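PDB 6ECB: Vlm2 from Streptomyces tsusimaensis, which belongs to the nonribosomal peptide synthetase for the depsipeptide valinomycin and supplies, in this chain, a thioesterase domain that probably releases the carrier-bound product. Local coordinates for residues A[24-29]-A[68-73]; A[45-50]-A[110-115]; A[88-93]-A[114-119]; A[123-128]-A[231-236]. All coordinates share one frame; numbering follows the deposited sequence.

Contact 1: A[24-29]-A[68-73]; sequences PTAKLV and HGVEAP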
loop_
_atom_site.group_PDB
_atom_site.type_symbol
_atom_site.label_atom_id
_atom_site.label_comp_id
_atom_site.label_asym_id
_atom_site.label_seq_id
_atom_site.Cartn_x
_atom_site.Cartn_y
_atom_site.Cartn_z
ATOM N N PRO A 24 12.640 -12.299 -12.726
ATOM C CA PRO A 24 12.266 -11.216 -11.801
ATOM C C PRO A 24 11.422 -11.725 -10.646
ATOM O O PRO A 24 10.563 -12.589 -10.815
ATOM C CB PRO A 24 11.466 -10.255 -12.688
ATOM C CG PRO A 24 10.873 -11.132 -13.727
ATOM C CD PRO A 24 11.894 -12.196 -13.995
ATOM N N THR A 25 11.641 -11.148 -9.462
ATOM C CA THR A 25 10.802 -11.459 -8.315
ATOM C C THR A 25 10.560 -10.204 -7.505
ATOM O O THR A 25 11.377 -9.277 -7.502
ATOM C CB THR A 25 11.420 -12.503 -7.357
ATOM O OG1 THR A 25 12.714 -12.049 -6.945
ATOM C CG2 THR A 25 11.524 -13.859 -8.043
ATOM N N ALA A 26 9.428 -10.196 -6.820
ATOM C CA ALA A 26 9.204 -9.204 -5.792
ATOM C C ALA A 26 10.056 -9.543 -4.576
ATOM O O ALA A 26 10.578 -10.652 -4.439
ATOM C CB ALA A 26 7.736 -9.141 -5.424
ATOM N N LYS A 27 10.188 -8.564 -3.690
ATOM C CA LYS A 27 11.136 -8.594 -2.586
ATOM C C LYS A 27 10.352 -8.355 -1.310
ATOM O O LYS A 27 9.616 -7.375 -1.221
ATOM C CB LYS A 27 12.189 -7.506 -2.805
ATOM C CG LYS A 27 13.156 -7.237 -1.693
ATOM C CD LYS A 27 14.168 -6.156 -2.141
ATOM C CE LYS A 27 15.011 -5.639 -0.983
ATOM N NZ LYS A 27 16.102 -4.715 -1.427
ATOM N N LEU A 28 10.509 -9.231 -0.324
ATOM C CA LEU A 28 9.882 -9.033 0.975
ATOM C C LEU A 28 10.798 -8.166 1.840
ATOM O O LEU A 28 11.959 -8.526 2.060
ATOM C CB LEU A 28 9.648 -10.400 1.601
ATOM C CG LEU A 28 8.623 -10.527 2.701
ATOM C CD1 LEU A 28 7.259 -10.091 2.213
ATOM C CD2 LEU A 28 8.598 -11.968 3.172
ATOM N N VAL A 29 10.293 -7.028 2.310
ATOM C CA VAL A 29 11.077 -6.067 3.093
ATOM C C VAL A 29 10.500 -5.973 4.503
ATOM O O VAL A 29 9.302 -5.735 4.671
ATOM C CB VAL A 29 11.063 -4.679 2.436
ATOM C CG1 VAL A 29 11.840 -3.692 3.295
ATOM C CG2 VAL A 29 11.654 -4.760 1.039
ATOM N N HIS A 68 5.950 -6.752 7.287
ATOM C CA HIS A 68 6.662 -6.764 6.024
ATOM C C HIS A 68 5.881 -5.971 4.994
ATOM O O HIS A 68 4.661 -5.831 5.084
ATOM C CB HIS A 68 6.837 -8.170 5.465
ATOM C CG HIS A 68 7.728 -9.039 6.285
ATOM N ND1 HIS A 68 7.252 -9.901 7.251
ATOM C CD2 HIS A 68 9.071 -9.190 6.265
ATOM C CE1 HIS A 68 8.271 -10.557 7.779
ATOM N NE2 HIS A 68 9.385 -10.136 7.207
ATOM N N GLY A 69 6.593 -5.492 3.978
ATOM C CA GLY A 69 5.952 -5.063 2.750
ATOM C C GLY A 69 6.583 -5.778 1.572
ATOM O O GLY A 69 7.748 -6.175 1.609
ATOM N N VAL A 70 5.795 -5.947 0.521
ATOM C CA VAL A 70 6.308 -6.496 -0.724
ATOM C C VAL A 70 6.667 -5.343 -1.643
ATOM O O VAL A 70 5.829 -4.493 -1.945
ATOM C CB VAL A 70 5.295 -7.421 -1.397
ATOM C CG1 VAL A 70 5.886 -7.947 -2.686
ATOM C CG2 VAL A 70 4.947 -8.560 -0.472
ATOM N N GLU A 71 7.902 -5.341 -2.089
ATOM C CA GLU A 71 8.405 -4.386 -3.055
ATOM C C GLU A 71 8.302 -4.999 -4.452
ATOM O O GLU A 71 8.693 -6.150 -4.659
ATOM C CB GLU A 71 9.850 -4.070 -2.711
ATOM C CG GLU A 71 10.451 -3.029 -3.513
ATOM C CD GLU A 71 10.569 -1.707 -2.781
ATOM O OE1 GLU A 71 9.715 -1.323 -1.937
ATOM O OE2 GLU A 71 11.537 -1.050 -3.110
ATOM N N ALA A 72 7.797 -4.226 -5.396
ATOM C CA ALA A 72 7.650 -4.731 -6.758
ATOM C C ALA A 72 9.009 -5.107 -7.345
ATOM O O ALA A 72 10.036 -4.512 -7.010
ATOM C CB ALA A 72 6.988 -3.679 -7.645
ATOM N N PRO A 73 9.042 -6.053 -8.298
ATOM C CA PRO A 73 10.288 -6.295 -9.018
ATOM C C PRO A 73 10.698 -5.062 -9.803
ATOM O O PRO A 73 9.855 -4.272 -10.227
ATOM C CB PRO A 73 9.942 -7.463 -9.949
ATOM C CG PRO A 73 8.510 -7.462 -10.076
ATOM C CD PRO A 73 7.937 -6.872 -8.809
#
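This is an antiparallel strand pairing at one edge of the central sheet of the alpha/beta-hydrolase fold, where the outermost strand 27-30 runs along strand 67-71. Four backbone hydrogen bonds hold it. Glu71 N gives the straightest, 2.8 Å to Lys27 O at 176°, and Lys27 N returns one to Glu71 O at 3.0 Å. Val29 and Gly69 also exchange two bonds, the one to Gly69 O coming nearly along its C=O axis. Leu28 and Val70 make the non-hydrogen-bonded pair in between. Leu28 CG is anti to the backbone N (chi1 -160°). Its CD1 reaches both Val70 CG2 (3.9 Å) and His68 CB (3.8 Å), and its CD2 lies over the rim of one face of the His68 ring. An alanine in place of Leu28 would probably loosen this patch, since both methyls are lost from Val70 and His68. Beyond the strand, Ala26 CB packs 3.5 Å from Val70 CG1. On the other face the Glu71 carboxylate leads away from strand 27-30 and bonds Tyr208 OH and Val51 N. Helix 86-97 covers the Leu28 and Val70 face through Ser96 and Cys93, while strand 40-44 bonds the far side of strand 67-71.

Contact 2: A[45-50]-A[110-115]; sequences PPAGGT and HSLGGH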
loop_
_atom_site.group_PDB
_atom_site.type_symbol
_atom_site.label_atom_id
_atom_site.label_comp_id
_atom_site.label_asym_id
_atom_site.label_seq_id
_atom_site.Cartn_x
_atom_site.Cartn_y
_atom_site.Cartn_z
ATOM N N PRO A 45 2.000 -3.279 -2.164
ATOM C CA PRO A 45 2.293 -1.881 -2.481
ATOM C C PRO A 45 1.215 -1.232 -3.334
ATOM O O PRO A 45 0.602 -1.880 -4.190
ATOM C CB PRO A 45 3.617 -1.977 -3.262
ATOM C CG PRO A 45 3.523 -3.285 -3.969
ATOM C CD PRO A 45 2.819 -4.210 -2.970
ATOM N N PRO A 46 1.027 0.087 -3.191
ATOM C CA PRO A 46 0.144 0.826 -4.084
ATOM C C PRO A 46 0.836 1.093 -5.417
ATOM O O PRO A 46 1.933 0.572 -5.656
ATOM C CB PRO A 46 -0.104 2.122 -3.321
ATOM C CG PRO A 46 1.190 2.373 -2.709
ATOM C CD PRO A 46 1.715 1.011 -2.265
ATOM N N ALA A 47 0.230 1.932 -6.246
ATOM C CA ALA A 47 0.816 2.211 -7.561
ATOM C C ALA A 47 2.230 2.722 -7.386
ATOM O O ALA A 47 2.489 3.633 -6.584
ATOM C CB ALA A 47 -0.023 3.226 -8.320
ATOM N N GLY A 48 3.158 2.144 -8.150
ATOM C CA GLY A 48 4.572 2.466 -8.046
ATOM C C GLY A 48 5.390 1.384 -7.366
ATOM O O GLY A 48 6.633 1.362 -7.514
ATOM N N GLY A 49 4.735 0.494 -6.617
ATOM C CA GLY A 49 5.361 -0.731 -6.178
ATOM C C GLY A 49 6.230 -0.641 -4.948
ATOM O O GLY A 49 6.886 -1.630 -4.623
ATOM N N THR A 50 6.275 0.507 -4.284
ATOM C CA THR A 50 7.140 0.700 -3.131
ATOM C C THR A 50 6.390 0.422 -1.838
ATOM O O THR A 50 5.171 0.599 -1.765
ATOM C CB THR A 50 7.696 2.126 -3.104
ATOM O OG1 THR A 50 8.631 2.269 -2.037
ATOM C CG2 THR A 50 6.600 3.157 -2.916
ATOM N N HIS A 110 -3.100 -0.306 1.096
ATOM C CA HIS A 110 -3.704 1.001 0.906
ATOM C C HIS A 110 -3.817 1.277 -0.587
ATOM O O HIS A 110 -2.922 0.928 -1.353
ATOM C CB HIS A 110 -2.823 2.066 1.571
ATOM C CG HIS A 110 -3.322 3.473 1.459
ATOM N ND1 HIS A 110 -2.791 4.369 0.553
ATOM C CD2 HIS A 110 -4.245 4.162 2.172
ATOM C CE1 HIS A 110 -3.377 5.545 0.699
ATOM N NE2 HIS A 110 -4.253 5.454 1.683
ATOM N N SER A 111 -4.891 1.944 -0.981
ATOM C CA SER A 111 -5.110 2.348 -2.371
ATOM C C SER A 111 -5.038 1.100 -3.256
ATOM O O SER A 111 -5.631 0.059 -2.913
ATOM C CB SER A 111 -4.104 3.458 -2.686
ATOM O OG SER A 111 -4.415 4.060 -3.920
ATOM N N LEU A 112 -4.339 1.139 -4.396
ATOM C CA LEU A 112 -4.221 -0.060 -5.231
ATOM C C LEU A 112 -3.643 -1.240 -4.462
ATOM O O LEU A 112 -3.926 -2.401 -4.798
ATOM C CB LEU A 112 -3.342 0.252 -6.453
ATOM C CG LEU A 112 -3.076 -0.921 -7.399
ATOM C CD1 LEU A 112 -4.318 -1.390 -8.116
ATOM C CD2 LEU A 112 -1.991 -0.475 -8.417
ATOM N N GLY A 113 -2.828 -0.971 -3.433
ATOM C CA GLY A 113 -2.328 -2.040 -2.597
ATOM C C GLY A 113 -3.443 -2.831 -1.940
ATOM O O GLY A 113 -3.281 -4.025 -1.680
ATOM N N GLY A 114 -4.585 -2.189 -1.682
ATOM C CA GLY A 114 -5.729 -2.931 -1.138
ATOM C C GLY A 114 -6.301 -3.934 -2.120
ATOM O O GLY A 114 -6.623 -5.073 -1.755
ATOM N N HIS A 115 -6.435 -3.535 -3.391
ATOM C CA HIS A 115 -6.914 -4.488 -4.380
ATOM C C HIS A 115 -5.924 -5.607 -4.591
ATOM O O HIS A 115 -6.314 -6.764 -4.741
ATOM C CB HIS A 115 -7.187 -3.789 -5.699
ATOM C CG HIS A 115 -8.163 -2.695 -5.555
ATOM N ND1 HIS A 115 -7.791 -1.437 -5.165
ATOM C CD2 HIS A 115 -9.512 -2.685 -5.654
ATOM C CE1 HIS A 115 -8.868 -0.679 -5.066
ATOM N NE2 HIS A 115 -9.924 -1.418 -5.350
HETATM O O HOH W 1 -2.296 3.358 -5.767
#
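Pro46 lies across the start of helix 112-126: its CB is 3.6 Å from His110 O, and its CA is 3.5 Å from Gly113 N. Next to it, Ala47 CB meets a branch of Leu112, with CD2 at 4.2 Å. Leu112 CG is anti to the backbone N, which carries this branch over to Ala47. Pro45 joins through its backbone, its O standing 3.3 Å from Gly113 CA. Gly113 has to be small. A CB there would come within 3.2 Å of Pro45 C and would also clash with His110 O.

The loop 45-50 is shaped by a type II turn from Pro46 to Gly49, closed by Gly49 N to Pro46 O at 3.0 Å. Opposite it, Ser111 has strained backbone angles (phi 56°, psi -135°). It sits in a Gly-His-Ser-Leu-Gly sequence between strand 105-110 and the helix, which fits the nucleophile elbow of the alpha/beta hydrolases. Ser111 probably acts as the nucleophile, in a triad with His273 and Asp138. The ring of His110 stacks on that of His273, and His110 NE2 bonds His273 O.

One water bridges the two segments. It accepts from Ala47 N at 2.9 Å and is bonded to Ser111 OG at 2.9 Å. In this family the oxyanion hole is built from the backbone N-H groups of the residue after the nucleophile and of one in the loop after strand 40-44, the places of Leu112 and Ala47. The water probably marks the place of the substrate carbonyl oxygen, which becomes the oxyanion of the tetrahedral intermediate.

Contact 3: A[88-93]-A[114-119]; sequences EMVQFC and GHIAFY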
loop_
_atom_site.group_PDB
_atom_site.type_symbol
_atom_site.label_atom_id
_atom_site.label_comp_id
_atom_site.label_asym_id
_atom_site.label_seq_id
_atom_site.Cartn_x
_atom_site.Cartn_y
_atom_site.Cartn_z
ATOM N N GLU A 88 -0.155 -10.196 -13.138
ATOM C CA GLU A 88 1.256 -10.509 -12.909
ATOM C C GLU A 88 1.738 -9.954 -11.572
ATOM O O GLU A 88 2.514 -10.604 -10.857
ATOM C CB GLU A 88 2.107 -9.953 -14.056
ATOM C CG GLU A 88 1.891 -10.673 -15.389
ATOM C CD GLU A 88 2.523 -9.986 -16.572
ATOM O OE1 GLU A 88 2.879 -8.804 -16.489
ATOM O OE2 GLU A 88 2.678 -10.641 -17.610
ATOM N N MET A 89 1.312 -8.736 -11.231
ATOM C CA MET A 89 1.690 -8.139 -9.956
ATOM C C MET A 89 1.160 -8.951 -8.784
ATOM O O MET A 89 1.883 -9.197 -7.800
ATOM C CB MET A 89 1.180 -6.696 -9.900
ATOM C CG MET A 89 1.665 -5.924 -8.682
ATOM S SD MET A 89 3.481 -5.818 -8.597
ATOM C CE MET A 89 3.584 -5.002 -7.005
ATOM N N VAL A 90 -0.094 -9.408 -8.882
ATOM C CA VAL A 90 -0.663 -10.235 -7.822
ATOM C C VAL A 90 0.163 -11.497 -7.646
ATOM O O VAL A 90 0.442 -11.930 -6.515
ATOM C CB VAL A 90 -2.130 -10.572 -8.134
ATOM C CG1 VAL A 90 -2.639 -11.649 -7.153
ATOM C CG2 VAL A 90 -2.996 -9.320 -8.047
ATOM N N GLN A 91 0.559 -12.102 -8.764
ATOM C CA GLN A 91 1.371 -13.309 -8.723
ATOM C C GLN A 91 2.712 -13.039 -8.062
ATOM O O GLN A 91 3.148 -13.809 -7.193
ATOM C CB GLN A 91 1.532 -13.856 -10.141
ATOM C CG GLN A 91 2.343 -15.113 -10.215
ATOM C CD GLN A 91 1.607 -16.292 -9.609
ATOM O OE1 GLN A 91 2.107 -16.957 -8.697
ATOM N NE2 GLN A 91 0.407 -16.549 -10.114
ATOM N N PHE A 92 3.398 -11.959 -8.472
ATOM C CA PHE A 92 4.668 -11.615 -7.844
ATOM C C PHE A 92 4.486 -11.475 -6.337
ATOM O O PHE A 92 5.297 -11.979 -5.544
ATOM C CB PHE A 92 5.228 -10.301 -8.386
ATOM C CG PHE A 92 5.863 -10.382 -9.753
ATOM C CD1 PHE A 92 6.946 -11.214 -9.997
ATOM C CD2 PHE A 92 5.429 -9.542 -10.767
ATOM C CE1 PHE A 92 7.554 -11.240 -11.250
ATOM C CE2 PHE A 92 6.020 -9.560 -12.017
ATOM C CZ PHE A 92 7.086 -10.409 -12.265
ATOM N N CYS A 93 3.431 -10.769 -5.929
ATOM C CA CYS A 93 3.246 -10.447 -4.522
ATOM C C CYS A 93 2.823 -11.673 -3.723
ATOM O O CYS A 93 3.245 -11.848 -2.568
ATOM C CB CYS A 93 2.220 -9.332 -4.377
ATOM S SG CYS A 93 2.804 -7.732 -4.945
ATOM N N GLY A 114 -4.585 -2.189 -1.682
ATOM C CA GLY A 114 -5.729 -2.931 -1.138
ATOM C C GLY A 114 -6.301 -3.934 -2.120
ATOM O O GLY A 114 -6.623 -5.073 -1.755
ATOM N N HIS A 115 -6.435 -3.535 -3.391
ATOM C CA HIS A 115 -6.914 -4.488 -4.380
ATOM C C HIS A 115 -5.924 -5.607 -4.591
ATOM O O HIS A 115 -6.314 -6.764 -4.741
ATOM C CB HIS A 115 -7.187 -3.789 -5.699
ATOM C CG HIS A 115 -8.163 -2.695 -5.555
ATOM N ND1 HIS A 115 -7.791 -1.437 -5.165
ATOM C CD2 HIS A 115 -9.512 -2.685 -5.654
ATOM C CE1 HIS A 115 -8.868 -0.679 -5.066
ATOM N NE2 HIS A 115 -9.924 -1.418 -5.350
ATOM N N ILE A 116 -4.630 -5.269 -4.656
ATOM C CA ILE A 116 -3.627 -6.308 -4.787
ATOM C C ILE A 116 -3.703 -7.260 -3.600
ATOM O O ILE A 116 -3.643 -8.483 -3.758
ATOM C CB ILE A 116 -2.220 -5.692 -4.920
ATOM C CG1 ILE A 116 -2.120 -4.933 -6.241
ATOM C CG2 ILE A 116 -1.175 -6.809 -4.885
ATOM C CD1 ILE A 116 -0.836 -4.118 -6.370
ATOM N N ALA A 117 -3.842 -6.708 -2.396
ATOM C CA ALA A 117 -3.916 -7.525 -1.187
ATOM C C ALA A 117 -5.113 -8.466 -1.214
ATOM O O ALA A 117 -5.006 -9.631 -0.810
ATOM C CB ALA A 117 -3.982 -6.610 0.031
ATOM N N PHE A 118 -6.267 -7.980 -1.679
ATOM C CA PHE A 118 -7.433 -8.864 -1.785
ATOM C C PHE A 118 -7.132 -10.048 -2.693
ATOM O O PHE A 118 -7.349 -11.219 -2.332
ATOM C CB PHE A 118 -8.649 -8.080 -2.314
ATOM C CG PHE A 118 -9.881 -8.950 -2.479
ATOM C CD1 PHE A 118 -10.082 -9.697 -3.630
ATOM C CD2 PHE A 118 -10.804 -9.065 -1.442
ATOM C CE1 PHE A 118 -11.200 -10.530 -3.747
ATOM C CE2 PHE A 118 -11.907 -9.896 -1.557
ATOM C CZ PHE A 118 -12.102 -10.628 -2.691
ATOM N N TYR A 119 -6.593 -9.768 -3.881
ATOM C CA TYR A 119 -6.338 -10.835 -4.833
ATOM C C TYR A 119 -5.178 -11.728 -4.383
ATOM O O TYR A 119 -5.215 -12.947 -4.609
ATOM C CB TYR A 119 -6.057 -10.240 -6.202
ATOM C CG TYR A 119 -7.292 -10.020 -7.046
ATOM C CD1 TYR A 119 -8.020 -8.850 -6.961
ATOM C CD2 TYR A 119 -7.679 -10.961 -7.979
ATOM C CE1 TYR A 119 -9.131 -8.642 -7.735
ATOM C CE2 TYR A 119 -8.787 -10.752 -8.776
ATOM C CZ TYR A 119 -9.515 -9.594 -8.633
ATOM O OH TYR A 119 -10.626 -9.382 -9.442
#
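Ile116 is the main bump on helix 112-126, and it points into helix 86-97 between Met89 and Cys93, which lie one turn apart. Its CG1 is anti to the carbonyl carbon (chi1 -67°) and the chain runs on extended, so the two ends of the side chain part. CD1 goes to the Met89 side and meets Met89 CG at 3.9 Å. CG2 goes to the Cys93 side and lies 4.1 Å from Cys93 SG. Met89 bends at chi2, and the two chains cross obliquely.

The return bump is Val90. It enters the hollow between Ile116 and Tyr119, three residues apart on the other helix. Both of its methyls are used: CG2 is 3.7 Å from Tyr119 CB, and CG1 is 3.8 Å from the same atom. Ile116 CG2 stands further off, 4.4 Å from Val90 CG2. The axes of the two short segments come within 9.3 Å and are inclined by -65°.

Both helices belong to the alpha/beta-hydrolase fold. Helix 86-97 lies in the connection from strand 67-71 to strand 105-110, and helix 112-126 leaves strand 105-110 through the probable nucleophile elbow.

The Tyr119 ring turns away from helix 86-97 after its CB has made the contact. Its OH bonds Leu228 O, and the ring meets Phe86 edge-to-face. Met123 extends the hollow around Val90 by a further turn of the helix. At the other end, Pro45 packs against Met89 and Cys93.

Contact 4: A[123-128]-A[231-236]; sequences MLLDRG and RKLDIP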
loop_
_atom_site.group_PDB
_atom_site.type_symbol
_atom_site.label_atom_id
_atom_site.label_comp_id
_atom_site.label_asym_id
_atom_site.label_seq_id
_atom_site.Cartn_x
_atom_site.Cartn_y
_atom_site.Cartn_z
ATOM N N MET A 123 -5.272 -15.765 -3.816
ATOM C CA MET A 123 -4.291 -16.681 -4.386
ATOM C C MET A 123 -3.640 -17.554 -3.311
ATOM O O MET A 123 -3.418 -18.748 -3.536
ATOM C CB MET A 123 -3.219 -15.898 -5.149
ATOM C CG MET A 123 -2.284 -16.727 -5.989
ATOM S SD MET A 123 -1.382 -15.675 -7.175
ATOM C CE MET A 123 -2.691 -15.075 -8.215
ATOM N N LEU A 124 -3.317 -16.982 -2.150
ATOM C CA LEU A 124 -2.767 -17.796 -1.070
ATOM C C LEU A 124 -3.763 -18.871 -0.647
ATOM O O LEU A 124 -3.388 -20.023 -0.454
ATOM C CB LEU A 124 -2.387 -16.906 0.113
ATOM C CG LEU A 124 -1.200 -15.977 -0.155
ATOM C CD1 LEU A 124 -1.034 -15.024 1.016
ATOM C CD2 LEU A 124 0.094 -16.741 -0.399
ATOM N N LEU A 125 -5.039 -18.506 -0.496
ATOM C CA LEU A 125 -6.019 -19.511 -0.092
ATOM C C LEU A 125 -6.087 -20.648 -1.103
ATOM O O LEU A 125 -6.176 -21.825 -0.735
ATOM C CB LEU A 125 -7.390 -18.866 0.056
ATOM C CG LEU A 125 -7.535 -17.855 1.183
ATOM C CD1 LEU A 125 -8.880 -17.158 1.044
ATOM C CD2 LEU A 125 -7.450 -18.510 2.508
ATOM N N ASP A 126 -6.020 -20.312 -2.390
ATOM C CA ASP A 126 -6.064 -21.333 -3.429
ATOM C C ASP A 126 -4.884 -22.283 -3.344
ATOM O O ASP A 126 -4.976 -23.425 -3.803
ATOM C CB ASP A 126 -6.082 -20.681 -4.806
ATOM C CG ASP A 126 -7.393 -20.022 -5.131
ATOM O OD1 ASP A 126 -8.390 -20.216 -4.419
ATOM O OD2 ASP A 126 -7.410 -19.283 -6.120
ATOM N N ARG A 127 -3.754 -21.820 -2.792
ATOM C CA ARG A 127 -2.571 -22.638 -2.615
ATOM C C ARG A 127 -2.506 -23.300 -1.242
ATOM O O ARG A 127 -1.494 -23.930 -0.929
ATOM C CB ARG A 127 -1.287 -21.802 -2.785
ATOM C CG ARG A 127 -1.147 -21.057 -4.093
ATOM C CD ARG A 127 0.047 -20.071 -4.036
ATOM N NE ARG A 127 1.252 -20.712 -3.501
ATOM C CZ ARG A 127 2.443 -20.116 -3.415
ATOM N NH1 ARG A 127 2.593 -18.867 -3.847
ATOM N NH2 ARG A 127 3.486 -20.772 -2.907
ATOM N N GLY A 128 -3.546 -23.192 -0.424
ATOM C CA GLY A 128 -3.524 -23.865 0.869
ATOM C C GLY A 128 -2.823 -23.083 1.959
ATOM O O GLY A 128 -2.267 -23.680 2.886
ATOM N N ARG A 231 -14.675 -12.474 -6.529
ATOM C CA ARG A 231 -15.096 -13.644 -5.769
ATOM C C ARG A 231 -15.135 -13.240 -4.306
ATOM O O ARG A 231 -14.694 -12.149 -3.936
ATOM C CB ARG A 231 -14.165 -14.839 -6.000
ATOM C CG ARG A 231 -12.771 -14.671 -5.432
ATOM C CD ARG A 231 -11.916 -15.880 -5.767
ATOM N NE ARG A 231 -11.583 -16.676 -4.588
ATOM C CZ ARG A 231 -10.763 -17.721 -4.618
ATOM N NH1 ARG A 231 -10.210 -18.085 -5.768
ATOM N NH2 ARG A 231 -10.485 -18.391 -3.504
ATOM N N LYS A 232 -15.721 -14.092 -3.474
ATOM C CA LYS A 232 -15.753 -13.799 -2.055
ATOM C C LYS A 232 -14.515 -14.390 -1.393
ATOM O O LYS A 232 -14.076 -15.497 -1.723
ATOM C CB LYS A 232 -16.995 -14.342 -1.382
ATOM C CG LYS A 232 -18.318 -13.761 -1.888
ATOM C CD LYS A 232 -19.365 -14.020 -0.849
ATOM C CE LYS A 232 -20.749 -13.593 -1.262
ATOM N NZ LYS A 232 -21.603 -13.513 -0.055
ATOM N N LEU A 233 -13.973 -13.654 -0.445
ATOM C CA LEU A 233 -12.769 -14.056 0.267
ATOM C C LEU A 233 -13.168 -14.698 1.579
ATOM O O LEU A 233 -13.998 -14.169 2.319
ATOM C CB LEU A 233 -11.876 -12.833 0.505
ATOM C CG LEU A 233 -10.567 -13.077 1.208
ATOM C CD1 LEU A 233 -9.615 -13.894 0.354
ATOM C CD2 LEU A 233 -9.939 -11.736 1.563
ATOM N N ASP A 234 -12.593 -15.869 1.863
ATOM C CA ASP A 234 -13.008 -16.675 2.991
ATOM C C ASP A 234 -12.147 -16.447 4.234
ATOM O O ASP A 234 -11.864 -17.399 4.960
ATOM C CB ASP A 234 -12.969 -18.153 2.583
ATOM C CG ASP A 234 -13.536 -19.065 3.638
ATOM O OD1 ASP A 234 -14.570 -18.700 4.207
ATOM O OD2 ASP A 234 -12.938 -20.128 3.914
ATOM N N ILE A 235 -11.644 -15.232 4.439
ATOM C CA ILE A 235 -11.065 -14.828 5.717
ATOM C C ILE A 235 -11.676 -13.483 6.097
ATOM O O ILE A 235 -12.244 -12.798 5.244
ATOM C CB ILE A 235 -9.525 -14.709 5.640
ATOM C CG1 ILE A 235 -9.103 -13.636 4.627
ATOM C CG2 ILE A 235 -8.914 -16.070 5.284
ATOM C CD1 ILE A 235 -7.561 -13.505 4.524
ATOM N N PRO A 236 -11.585 -13.080 7.362
ATOM C CA PRO A 236 -12.243 -11.829 7.767
ATOM C C PRO A 236 -11.568 -10.631 7.131
ATOM O O PRO A 236 -10.347 -10.596 6.971
ATOM C CB PRO A 236 -12.073 -11.800 9.289
ATOM C CG PRO A 236 -11.615 -13.149 9.675
ATOM C CD PRO A 236 -11.039 -13.815 8.510
#
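An end-on salt bridge and a small leucine-isoleucine cluster join the end of helix 112-126 to the loop that leads into strand 237-241, and the helix itself closes in a Schellman motif. The Asp126 carboxylate and the Arg231 guanidinium meet tip to tip, their planes 40° apart. Arg231 NH2 bonds Asp126 OD1 at 2.9 Å, reaching it from above the carboxylate plane. Arg231 NH1 is shared between the two oxygens, 3.1 Å from Asp126 OD1 and 3.1 Å from Asp126 OD2, using the syn lone pair of each. OD1 thus takes two donors, which should help fix the rotation of the carboxylate. Arg231 CG takes the crowded position between the backbone N and the carbonyl carbon (chi1 68°), and the chain bends at chi3 to bring the guanidinium round to Asp126.

Leu125 supplies the apolar half. Its two methyls split: CD2 packs 4.0 Å from Ile235 CG2, and CD1 turns to Leu233, whose side chain it crosses at about a right angle.

The next shell sets these groups in place. Leu233 rests on Phe118, Ala121 and Thr122 of the same helix, and its backbone bonds Tyr259 and Ala261. Asp234 forms a salt bridge with Arg130. Gly128, with positive phi, lets the helix end: its N bonds Leu125 O at 3.0 Å, and Ile129 N reaches back to Leu124 O. The tightest point is between the two leucines, where Leu125 CD1 and Leu233 CD1 are 3.4 Å apart, closer than usual for carbon atoms.

How the contacts relate
The four contacts run from the sheet edge through the core to the outer end of helix 112-126. Contacts 1 and 2 cross along the chain, with centres about 12 Å apart, and Ala72 N probably bonds Gly49 O between them. Contact 3 lies about 9 Å from contact 2, centre to centre, and shares Gly114 and His115 with it. Contact 1 closes before contact 3 opens, and they meet where Phe92 packs on Pro24 and Pro73. Contact 4 comes last, about 12 Å from contact 3 between centres. Contacts 2, 3 and 4 all use helix 112-126. That helix therefore ties the probable active-site elbow to helix 86-97 and to the loop before strand 237-241.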